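Local coordinates for spore germination protein B3 (Bacillus subtilis subsp. subtilis, PDB 3N54) that takes part in the spore's response to the germinant mixture of L-asparagine, glucose, fructose and potassium ions, at residues A[18-23]-A[52-57]; A[25-30]-A[46-51]; A[70-75]-A[93-98]. One frame throughout, in Å; residues are numbered along the deposited sequence.

Overall arrangement
From the N terminus, strand 8-15 leads into strand 21-28, the middle strand of a three-stranded antiparallel sheet, and strand 46-55 completes the sheet. Interaction 1 pairs the start of strand 21-28 with the end of strand 46-55. Interaction 2 pairs the opposite ends of the same two strands and closes the smaller loop, through residues 31-45, within the larger one that interaction 1 closes. The two touch where Ile-53 packs on Tyr-25. Interaction 3 follows later in the chain and overlaps neither: it closes the loop that holds helices 79-84 and 87-94, at the edge of the five-stranded mixed sheet, on strand 74-77, its centre about 21 Å from that of interaction 1.

Interaction 1 (A[18-23]-A[52-57]); sequences DHQYKL and TILEAV. With SO4 (sulfate ion), chain C.
Lys-22 has its CG anti to the backbone N (chi1 -171°), which sets it against Leu-54, whose own CG is anti to the carbonyl carbon. The two side chains lie side by side and point the same way, with Lys-22 CG only 3.5 Å from Leu-54 CD2, tighter than usual van der Waals contact. Thr-52 CG2 meets the same Lys-22 CG, its side chain crossing that of Lys-22 obliquely. In Tyr-21, CG is anti to the carbonyl carbon (chi1 -66°), and ring atom CE1 reaches Val-57 CB at 3.5 Å; the carbonyl O of Val-57 sits at the ring edge, near its plane. The backbones carrying these side chains form an antiparallel beta ladder between strands 21-28 and 46-55, with Lys-22 and Leu-54 on one face and Tyr-21, Glu-55, Leu-23 and Ile-53 on the other. Tyr-21 with Glu-55 and Leu-23 with Ile-53 are hydrogen-bonded pairs, and Lys-22 with Leu-54 is the non-hydrogen-bonded pair between them. In the Leu-23 pair, Leu-23 N is 2.9 Å from Ile-53 O and Ile-53 N is 2.8 Å from Leu-23 O. The CB atoms of Leu-23 and Ile-53 meet at 4.1 Å. On this face Leu-23 also touches Leu-11 and Ile-13 of strand 8-15, while Ile-62 of helix 59-63 packs on both Tyr-21 and Val-57. A sulfate ion, probably from the crystallisation liquor, lies beside the backbone of His-19 and Val-57.

Interaction 2 (A[25-30]-A[46-51]); sequences YQNLLP and VTSHGK
Tyr-25 and Lys-51 lie alongside each other and point the same way. The Lys-51 chain, extended beyond CG, runs past the ring so that its CE stands over one face, offset toward the rim, in a CH-pi contact 4.2 Å from the ring centroid; NZ lies farther out, where any cation-pi attraction is weak at most. The chain leaves in this direction because Lys-51 CG sits between the backbone N and the carbonyl carbon (chi1 69°), which also brings CG to 3.7 Å from Tyr-25 CD1. Gln-26 and His-49 run side by side on the other face of the ladder, with the amide plane nearly perpendicular to the imidazole (85°) and Gln-26 CD at the ring edge. Farther along, Leu-29 CD1 presses on Thr-47 CG2 at 3.4 Å, a tight carbon pair, and Pro-30 CD meets the same methyl group. The backbone fixes these positions. Tyr-25 N bonds to Lys-51 O at 2.9 Å, whereas Gly-50 N approaches Tyr-25 O from above the carbonyl plane at 2.7 Å. Asn-27 N is bonded to Ser-48 O, and Asn-27 O takes Thr-47 N at 2.9 Å as well as a weak bond from Thr-47 OG1. Outside this shell, Gln-26 and Leu-28 pair through their backbones with Gly-10 and Ala-8 of strand 8-15, Tyr-25 rests on Arg-9 and Leu-11, and Ser-6 OG bonds to Leu-28 O. Two residues, Thr-47 with near-helical backbone angles and Ser-48 extended, thus stand opposite the single Asn-27, which has the form of a classic beta bulge where strand 46-55 turns a corner at the edge of the antiparallel sheet.

Interaction 3 (A[70-75]-A[93-98]); sequences DHLKVI and HFIRDD
Ile-75 and Ile-95 reach toward each other tip to tip, their CD1 atoms 3.8 Å apart. Both place CG1 anti to the carbonyl carbon, but they differ beyond it: Ile-95 is extended (chi2 178°), whereas Ile-75 bends at chi2 (-66°). The other branch of Ile-95, CG2, lies 4.2 Å from Leu-72 CD1, so one isoleucine serves two partners. At the polar end, His-71 brings its CD2 to 3.0 Å from Asp-98 O; its NE2 is almost as near that oxygen, but at an angle too poor for a hydrogen bond. An alanine in place of His-71 would probably leave Asp-98 O without its ring neighbour and open a gap between the loop before strand 74-77 and the 3-10 turn at Asp-98. The Asp-98 carboxylate is held within its own segment by Arg-96, which grips it side-on: NE meets OD1 at 3.0 Å and NH1 meets OD2 at 2.6 Å, a salt bridge. Leu-100 packs on both Ile-75 and Ile-95, and the backbone of Leu-72 bonds to Glu-99. The contact thus joins the approach to edge strand 74-77 with the chain leaving helix 87-94, inside a beta-alpha-beta crossover that returns to the parallel neighbour strand 105-109.

Interaction 1 (A[18-23]-A[52-57])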
loop_
_atom_site.group_PDB
_atom_site.type_symbol
_atom_site.label_atom_id
_atom_site.label_comp_id
_atom_site.label_asym_id
_atom_site.label_seq_id
_atom_site.Cartn_x
_atom_site.Cartn_y
_atom_site.Cartn_z
ATOM N N ASP A 18 29.294 -12.130 22.053
ATOM C CA ASP A 18 28.176 -11.398 22.660
ATOM C C ASP A 18 26.911 -12.264 22.722
ATOM O O ASP A 18 25.790 -11.760 22.606
ATOM C CB ASP A 18 27.921 -10.056 21.946
ATOM C CG ASP A 18 27.745 -10.196 20.442
ATOM O OD1 ASP A 18 27.970 -9.190 19.737
ATOM O OD2 ASP A 18 27.393 -11.293 19.956
ATOM N N HIS A 19 27.112 -13.573 22.892
ATOM C CA HIS A 19 26.036 -14.537 23.123
ATOM C C HIS A 19 24.815 -14.368 22.201
ATOM O O HIS A 19 23.811 -13.734 22.526
ATOM C CB HIS A 19 25.620 -14.508 24.604
ATOM C CG HIS A 19 26.623 -15.140 25.524
ATOM N ND1 HIS A 19 26.271 -15.717 26.727
ATOM C CD2 HIS A 19 27.959 -15.324 25.399
ATOM C CE1 HIS A 19 27.351 -16.196 27.319
ATOM N NE2 HIS A 19 28.390 -15.975 26.532
ATOM N N GLN A 20 24.947 -14.935 21.025
ATOM C CA GLN A 20 23.849 -15.068 20.116
ATOM C C GLN A 20 24.261 -16.148 19.146
ATOM O O GLN A 20 25.439 -16.447 19.002
ATOM C CB GLN A 20 23.516 -13.742 19.420
ATOM C CG GLN A 20 24.642 -13.095 18.637
ATOM C CD GLN A 20 24.424 -11.597 18.413
ATOM O OE1 GLN A 20 25.218 -10.934 17.737
ATOM N NE2 GLN A 20 23.353 -11.058 18.989
ATOM N N TYR A 21 23.283 -16.759 18.517
ATOM C CA TYR A 21 23.560 -17.747 17.513
ATOM C C TYR A 21 23.815 -17.043 16.189
ATOM O O TYR A 21 23.168 -16.047 15.869
ATOM C CB TYR A 21 22.413 -18.740 17.431
ATOM C CG TYR A 21 22.316 -19.535 18.695
ATOM C CD1 TYR A 21 21.408 -19.199 19.690
ATOM C CD2 TYR A 21 23.180 -20.593 18.925
ATOM C CE1 TYR A 21 21.345 -19.928 20.873
ATOM C CE2 TYR A 21 23.126 -21.320 20.085
ATOM C CZ TYR A 21 22.205 -20.986 21.059
ATOM O OH TYR A 21 22.166 -21.708 22.222
ATOM N N LYS A 22 24.804 -17.542 15.457
ATOM C CA LYS A 22 25.115 -17.043 14.137
ATOM C C LYS A 22 25.231 -18.227 13.200
ATOM O O LYS A 22 26.125 -19.049 13.346
ATOM C CB LYS A 22 26.404 -16.213 14.125
ATOM C CG LYS A 22 26.629 -15.496 12.796
ATOM C CD LYS A 22 27.777 -14.490 12.823
ATOM C CE LYS A 22 29.137 -15.170 12.715
ATOM N NZ LYS A 22 30.232 -14.202 12.331
ATOM N N LEU A 23 24.286 -18.329 12.269
ATOM C CA LEU A 23 24.316 -19.345 11.233
ATOM C C LEU A 23 24.824 -18.690 9.967
ATOM O O LEU A 23 24.231 -17.724 9.503
ATOM C CB LEU A 23 22.933 -19.929 10.982
ATOM C CG LEU A 23 22.407 -20.949 11.989
ATOM C CD1 LEU A 23 22.096 -20.302 13.332
ATOM C CD2 LEU A 23 21.173 -21.641 11.429
ATOM N N THR A 52 23.414 -15.055 6.329
ATOM C CA THR A 52 23.769 -15.108 7.724
ATOM C C THR A 52 22.506 -14.888 8.531
ATOM O O THR A 52 21.725 -13.985 8.229
ATOM C CB THR A 52 24.805 -14.026 8.063
ATOM O OG1 THR A 52 26.013 -14.298 7.346
ATOM C CG2 THR A 52 25.100 -13.992 9.555
ATOM N N ILE A 53 22.299 -15.732 9.538
ATOM C CA ILE A 53 21.171 -15.603 10.450
ATOM C C ILE A 53 21.698 -15.318 11.856
ATOM O O ILE A 53 22.494 -16.096 12.392
ATOM C CB ILE A 53 20.311 -16.861 10.481
ATOM C CG1 ILE A 53 19.857 -17.245 9.071
ATOM C CG2 ILE A 53 19.092 -16.652 11.367
ATOM C CD1 ILE A 53 18.887 -18.440 9.057
ATOM N N LEU A 54 21.268 -14.194 12.430
ATOM C CA LEU A 54 21.651 -13.802 13.778
ATOM C C LEU A 54 20.440 -13.899 14.690
ATOM O O LEU A 54 19.365 -13.384 14.366
ATOM C CB LEU A 54 22.204 -12.378 13.810
ATOM C CG LEU A 54 23.607 -12.144 13.237
ATOM C CD1 LEU A 54 23.917 -10.653 13.179
ATOM C CD2 LEU A 54 24.683 -12.879 14.043
ATOM N N GLU A 55 20.608 -14.561 15.828
ATOM C CA GLU A 55 19.520 -14.703 16.774
ATOM C C GLU A 55 19.979 -15.002 18.193
ATOM O O GLU A 55 20.887 -15.801 18.407
ATOM C CB GLU A 55 18.591 -15.828 16.333
ATOM C CG GLU A 55 17.316 -15.872 17.154
ATOM C CD GLU A 55 16.305 -16.862 16.631
ATOM O OE1 GLU A 55 16.701 -17.810 15.917
ATOM O OE2 GLU A 55 15.111 -16.685 16.943
ATOM N N ALA A 56 19.329 -14.353 19.159
ATOM C CA ALA A 56 19.521 -14.668 20.571
ATOM C C ALA A 56 18.497 -15.739 20.909
ATOM O O ALA A 56 17.320 -15.572 20.602
ATOM C CB ALA A 56 19.305 -13.442 21.416
ATOM N N VAL A 57 18.926 -16.852 21.501
ATOM C CA VAL A 57 17.993 -17.929 21.912
ATOM C C VAL A 57 18.367 -18.467 23.311
ATOM O O VAL A 57 19.533 -18.736 23.576
ATOM C CB VAL A 57 17.926 -19.082 20.846
ATOM C CG1 VAL A 57 17.028 -20.201 21.304
ATOM C CG2 VAL A 57 17.447 -18.558 19.495
HETATM S S SO4 C . 22.058 -16.571 23.118
HETATM O O1 SO4 C . 21.294 -17.204 22.058
HETATM O O2 SO4 C . 23.478 -16.715 22.822
HETATM O O3 SO4 C . 21.657 -15.169 23.163
HETATM O O4 SO4 C . 21.786 -17.200 24.407
#

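Interaction 2 (A[25-30]-A[46-51])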
loop_
_atom_site.group_PDB
_atom_site.type_symbol
_atom_site.label_atom_id
_atom_site.label_comp_id
_atom_site.label_asym_id
_atom_site.label_seq_id
_atom_site.Cartn_x
_atom_site.Cartn_y
_atom_site.Cartn_z
ATOM N N TYR A 25 25.474 -19.614 6.185
ATOM C CA TYR A 25 25.350 -20.557 5.087
ATOM C C TYR A 25 26.514 -20.355 4.123
ATOM O O TYR A 25 27.137 -19.292 4.105
ATOM C CB TYR A 25 23.998 -20.416 4.392
ATOM C CG TYR A 25 22.871 -20.976 5.226
ATOM C CD1 TYR A 25 22.342 -20.257 6.294
ATOM C CD2 TYR A 25 22.356 -22.238 4.961
ATOM C CE1 TYR A 25 21.319 -20.777 7.069
ATOM C CE2 TYR A 25 21.331 -22.768 5.727
ATOM C CZ TYR A 25 20.815 -22.032 6.777
ATOM O OH TYR A 25 19.795 -22.565 7.531
ATOM N N GLN A 26 26.816 -21.391 3.350
ATOM C CA GLN A 26 27.995 -21.407 2.488
ATOM C C GLN A 26 27.674 -21.975 1.111
ATOM O O GLN A 26 26.974 -22.979 0.988
ATOM C CB GLN A 26 29.081 -22.282 3.120
ATOM C CG GLN A 26 29.406 -21.976 4.599
ATOM C CD GLN A 26 30.086 -20.636 4.792
ATOM O OE1 GLN A 26 30.092 -20.081 5.890
ATOM N NE2 GLN A 26 30.674 -20.116 3.729
ATOM N N ASN A 27 28.200 -21.324 0.081
ATOM C CA ASN A 27 28.079 -21.796 -1.281
ATOM C C ASN A 27 29.382 -22.508 -1.594
ATOM O O ASN A 27 30.408 -21.869 -1.828
ATOM C CB ASN A 27 27.814 -20.623 -2.221
ATOM C CG ASN A 27 26.510 -19.902 -1.897
ATOM O OD1 ASN A 27 26.484 -18.680 -1.705
ATOM N ND2 ASN A 27 25.430 -20.658 -1.814
ATOM N N LEU A 28 29.347 -23.837 -1.570
ATOM C CA LEU A 28 30.578 -24.626 -1.680
ATOM C C LEU A 28 31.185 -24.553 -3.082
ATOM O O LEU A 28 30.472 -24.598 -4.089
ATOM C CB LEU A 28 30.335 -26.083 -1.272
ATOM C CG LEU A 28 29.736 -26.286 0.128
ATOM C CD1 LEU A 28 29.571 -27.764 0.409
ATOM C CD2 LEU A 28 30.582 -25.609 1.213
ATOM N N LEU A 29 32.510 -24.432 -3.119
ATOM C CA LEU A 29 33.257 -24.346 -4.364
ATOM C C LEU A 29 33.191 -25.693 -5.071
ATOM O O LEU A 29 33.437 -26.716 -4.446
ATOM C CB LEU A 29 34.712 -23.971 -4.073
ATOM C CG LEU A 29 35.614 -23.657 -5.266
ATOM C CD1 LEU A 29 35.138 -22.409 -5.991
ATOM C CD2 LEU A 29 37.070 -23.503 -4.812
ATOM N N PRO A 30 32.819 -25.710 -6.362
ATOM C CA PRO A 30 32.788 -26.994 -7.064
ATOM C C PRO A 30 34.172 -27.648 -7.095
ATOM O O PRO A 30 35.147 -27.001 -7.482
ATOM C CB PRO A 30 32.330 -26.618 -8.480
ATOM C CG PRO A 30 31.651 -25.310 -8.343
ATOM C CD PRO A 30 32.306 -24.607 -7.198
ATOM N N VAL A 46 34.765 -22.128 -0.452
ATOM C CA VAL A 46 33.492 -21.621 -0.916
ATOM C C VAL A 46 33.717 -20.658 -2.062
ATOM O O VAL A 46 34.810 -20.122 -2.226
ATOM C CB VAL A 46 32.733 -20.888 0.214
ATOM C CG1 VAL A 46 32.520 -21.814 1.399
ATOM C CG2 VAL A 46 33.475 -19.633 0.646
ATOM N N THR A 47 32.686 -20.466 -2.873
ATOM C CA THR A 47 32.719 -19.447 -3.907
ATOM C C THR A 47 32.382 -18.139 -3.221
ATOM O O THR A 47 32.956 -17.099 -3.515
ATOM C CB THR A 47 31.721 -19.738 -5.031
ATOM O OG1 THR A 47 30.405 -19.852 -4.478
ATOM C CG2 THR A 47 32.085 -21.036 -5.736
ATOM N N SER A 48 31.437 -18.212 -2.290
ATOM C CA SER A 48 31.049 -17.084 -1.472
ATOM C C SER A 48 30.332 -17.604 -0.236
ATOM O O SER A 48 29.916 -18.763 -0.191
ATOM C CB SER A 48 30.108 -16.168 -2.244
ATOM O OG SER A 48 28.845 -16.793 -2.431
ATOM N N HIS A 49 30.188 -16.742 0.765
ATOM C CA HIS A 49 29.361 -17.066 1.918
ATOM C C HIS A 49 27.934 -16.800 1.495
ATOM O O HIS A 49 27.691 -15.948 0.656
ATOM C CB HIS A 49 29.730 -16.225 3.138
ATOM C CG HIS A 49 31.161 -16.373 3.549
ATOM N ND1 HIS A 49 32.077 -15.349 3.439
ATOM C CD2 HIS A 49 31.846 -17.442 4.017
ATOM C CE1 HIS A 49 33.259 -15.776 3.847
ATOM N NE2 HIS A 49 33.146 -17.042 4.203
ATOM N N GLY A 50 27.001 -17.564 2.044
ATOM C CA GLY A 50 25.586 -17.378 1.763
ATOM C C GLY A 50 24.995 -16.471 2.814
ATOM O O GLY A 50 25.692 -15.635 3.383
ATOM N N LYS A 51 23.711 -16.641 3.092
ATOM C CA LYS A 51 23.058 -15.803 4.081
ATOM C C LYS A 51 23.561 -16.075 5.499
ATOM O O LYS A 51 24.055 -17.162 5.820
ATOM C CB LYS A 51 21.535 -15.973 4.030
ATOM C CG LYS A 51 21.016 -17.307 4.500
ATOM C CD LYS A 51 19.507 -17.390 4.305
ATOM C CE LYS A 51 19.001 -18.798 4.504
ATOM N NZ LYS A 51 17.573 -18.930 4.090
#

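Interaction 3 (A[70-75]-A[93-98])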
loop_
_atom_site.group_PDB
_atom_site.type_symbol
_atom_site.label_atom_id
_atom_site.label_comp_id
_atom_site.label_asym_id
_atom_site.label_seq_id
_atom_site.Cartn_x
_atom_site.Cartn_y
_atom_site.Cartn_z
ATOM N N ASP A 70 3.383 -21.817 13.423
ATOM C CA ASP A 70 2.626 -20.574 13.411
ATOM C C ASP A 70 2.896 -19.814 12.104
ATOM O O ASP A 70 3.782 -20.186 11.322
ATOM C CB ASP A 70 2.980 -19.712 14.619
ATOM C CG ASP A 70 4.352 -19.094 14.512
ATOM O OD1 ASP A 70 5.227 -19.666 13.826
ATOM O OD2 ASP A 70 4.553 -18.021 15.114
ATOM N N HIS A 71 2.141 -18.742 11.891
ATOM C CA HIS A 71 2.200 -17.981 10.650
ATOM C C HIS A 71 2.421 -16.499 10.932
ATOM O O HIS A 71 2.027 -16.001 11.984
ATOM C CB HIS A 71 0.888 -18.158 9.885
ATOM C CG HIS A 71 0.643 -19.555 9.401
ATOM N ND1 HIS A 71 0.333 -20.598 10.250
ATOM C CD2 HIS A 71 0.631 -20.074 8.149
ATOM C CE1 HIS A 71 0.157 -21.701 9.544
ATOM N NE2 HIS A 71 0.331 -21.411 8.266
ATOM N N LEU A 72 3.023 -15.801 9.977
ATOM C CA LEU A 72 3.251 -14.362 10.082
ATOM C C LEU A 72 1.946 -13.582 10.015
ATOM O O LEU A 72 1.126 -13.811 9.134
ATOM C CB LEU A 72 4.168 -13.890 8.956
ATOM C CG LEU A 72 5.614 -14.380 8.987
ATOM C CD1 LEU A 72 6.306 -14.032 7.668
ATOM C CD2 LEU A 72 6.358 -13.783 10.166
ATOM N N LYS A 73 1.766 -12.644 10.938
ATOM C CA LYS A 73 0.570 -11.812 10.969
ATOM C C LYS A 73 0.695 -10.568 10.100
ATOM O O LYS A 73 -0.296 -10.104 9.529
ATOM C CB LYS A 73 0.248 -11.401 12.408
ATOM C CG LYS A 73 0.090 -12.591 13.365
ATOM C CD LYS A 73 -0.980 -13.598 12.891
ATOM C CE LYS A 73 -0.894 -14.924 13.645
ATOM N NZ LYS A 73 -1.526 -16.019 12.857
ATOM N N VAL A 74 1.905 -10.025 10.014
ATOM C CA VAL A 74 2.136 -8.804 9.265
ATOM C C VAL A 74 3.534 -8.793 8.657
ATOM O O VAL A 74 4.507 -9.178 9.308
ATOM C CB VAL A 74 1.913 -7.551 10.165
ATOM C CG1 VAL A 74 2.761 -7.631 11.420
ATOM C CG2 VAL A 74 2.205 -6.255 9.396
ATOM N N ILE A 75 3.603 -8.384 7.391
ATOM C CA ILE A 75 4.849 -8.199 6.670
ATOM C C ILE A 75 4.959 -6.717 6.317
ATOM O O ILE A 75 4.061 -6.173 5.665
ATOM C CB ILE A 75 4.890 -8.986 5.351
ATOM C CG1 ILE A 75 4.594 -10.478 5.569
ATOM C CG2 ILE A 75 6.235 -8.807 4.682
ATOM C CD1 ILE A 75 5.628 -11.173 6.359
ATOM N N HIS A 93 10.484 -15.250 -2.912
ATOM C CA HIS A 93 11.859 -15.666 -2.690
ATOM C C HIS A 93 12.172 -15.898 -1.220
ATOM O O HIS A 93 12.790 -16.888 -0.868
ATOM C CB HIS A 93 12.853 -14.636 -3.237
ATOM C CG HIS A 93 14.265 -15.126 -3.198
ATOM N ND1 HIS A 93 14.898 -15.652 -4.303
ATOM C CD2 HIS A 93 15.134 -15.256 -2.166
ATOM C CE1 HIS A 93 16.110 -16.049 -3.961
ATOM N NE2 HIS A 93 16.275 -15.830 -2.668
ATOM N N PHE A 94 11.721 -14.992 -0.361
ATOM C CA PHE A 94 12.130 -15.026 1.048
ATOM C C PHE A 94 11.177 -15.681 2.019
ATOM O O PHE A 94 11.599 -16.057 3.107
ATOM C CB PHE A 94 12.404 -13.602 1.528
ATOM C CG PHE A 94 13.658 -13.019 0.957
ATOM C CD1 PHE A 94 14.893 -13.446 1.412
ATOM C CD2 PHE A 94 13.610 -12.048 -0.021
ATOM C CE1 PHE A 94 16.061 -12.911 0.893
ATOM C CE2 PHE A 94 14.780 -11.510 -0.542
ATOM C CZ PHE A 94 16.002 -11.949 -0.080
ATOM N N ILE A 95 9.909 -15.823 1.645
ATOM C CA ILE A 95 8.909 -16.341 2.561
ATOM C C ILE A 95 8.304 -17.636 2.034
ATOM O O ILE A 95 7.824 -17.694 0.903
ATOM C CB ILE A 95 7.789 -15.301 2.789
ATOM C CG1 ILE A 95 8.391 -13.959 3.199
ATOM C CG2 ILE A 95 6.819 -15.775 3.850
ATOM C CD1 ILE A 95 7.361 -12.869 3.384
ATOM N N ARG A 96 8.346 -18.676 2.861
ATOM C CA ARG A 96 7.741 -19.954 2.520
ATOM C C ARG A 96 6.236 -19.783 2.539
ATOM O O ARG A 96 5.715 -19.016 3.347
ATOM C CB ARG A 96 8.121 -21.026 3.531
ATOM C CG ARG A 96 9.615 -21.348 3.636
ATOM C CD ARG A 96 9.895 -22.054 4.965
ATOM N NE ARG A 96 8.948 -23.142 5.187
ATOM C CZ ARG A 96 9.001 -24.333 4.588
ATOM N NH1 ARG A 96 8.078 -25.255 4.868
ATOM N NH2 ARG A 96 9.971 -24.623 3.718
ATOM N N ASP A 97 5.539 -20.486 1.653
ATOM C CA ASP A 97 4.078 -20.405 1.604
ATOM C C ASP A 97 3.435 -20.709 2.957
ATOM O O ASP A 97 2.452 -20.059 3.333
ATOM C CB ASP A 97 3.499 -21.346 0.538
ATOM C CG ASP A 97 3.591 -20.771 -0.878
ATOM O OD1 ASP A 97 2.774 -21.188 -1.724
ATOM O OD2 ASP A 97 4.455 -19.903 -1.149
ATOM N N ASP A 98 3.993 -21.662 3.704
ATOM C CA ASP A 98 3.395 -22.022 4.994
ATOM C C ASP A 98 3.712 -21.049 6.139
ATOM O O ASP A 98 3.255 -21.257 7.249
ATOM C CB ASP A 98 3.697 -23.489 5.386
ATOM C CG ASP A 98 5.179 -23.777 5.601
ATOM O OD1 ASP A 98 5.982 -22.847 5.815
ATOM O OD2 ASP A 98 5.544 -24.977 5.569
#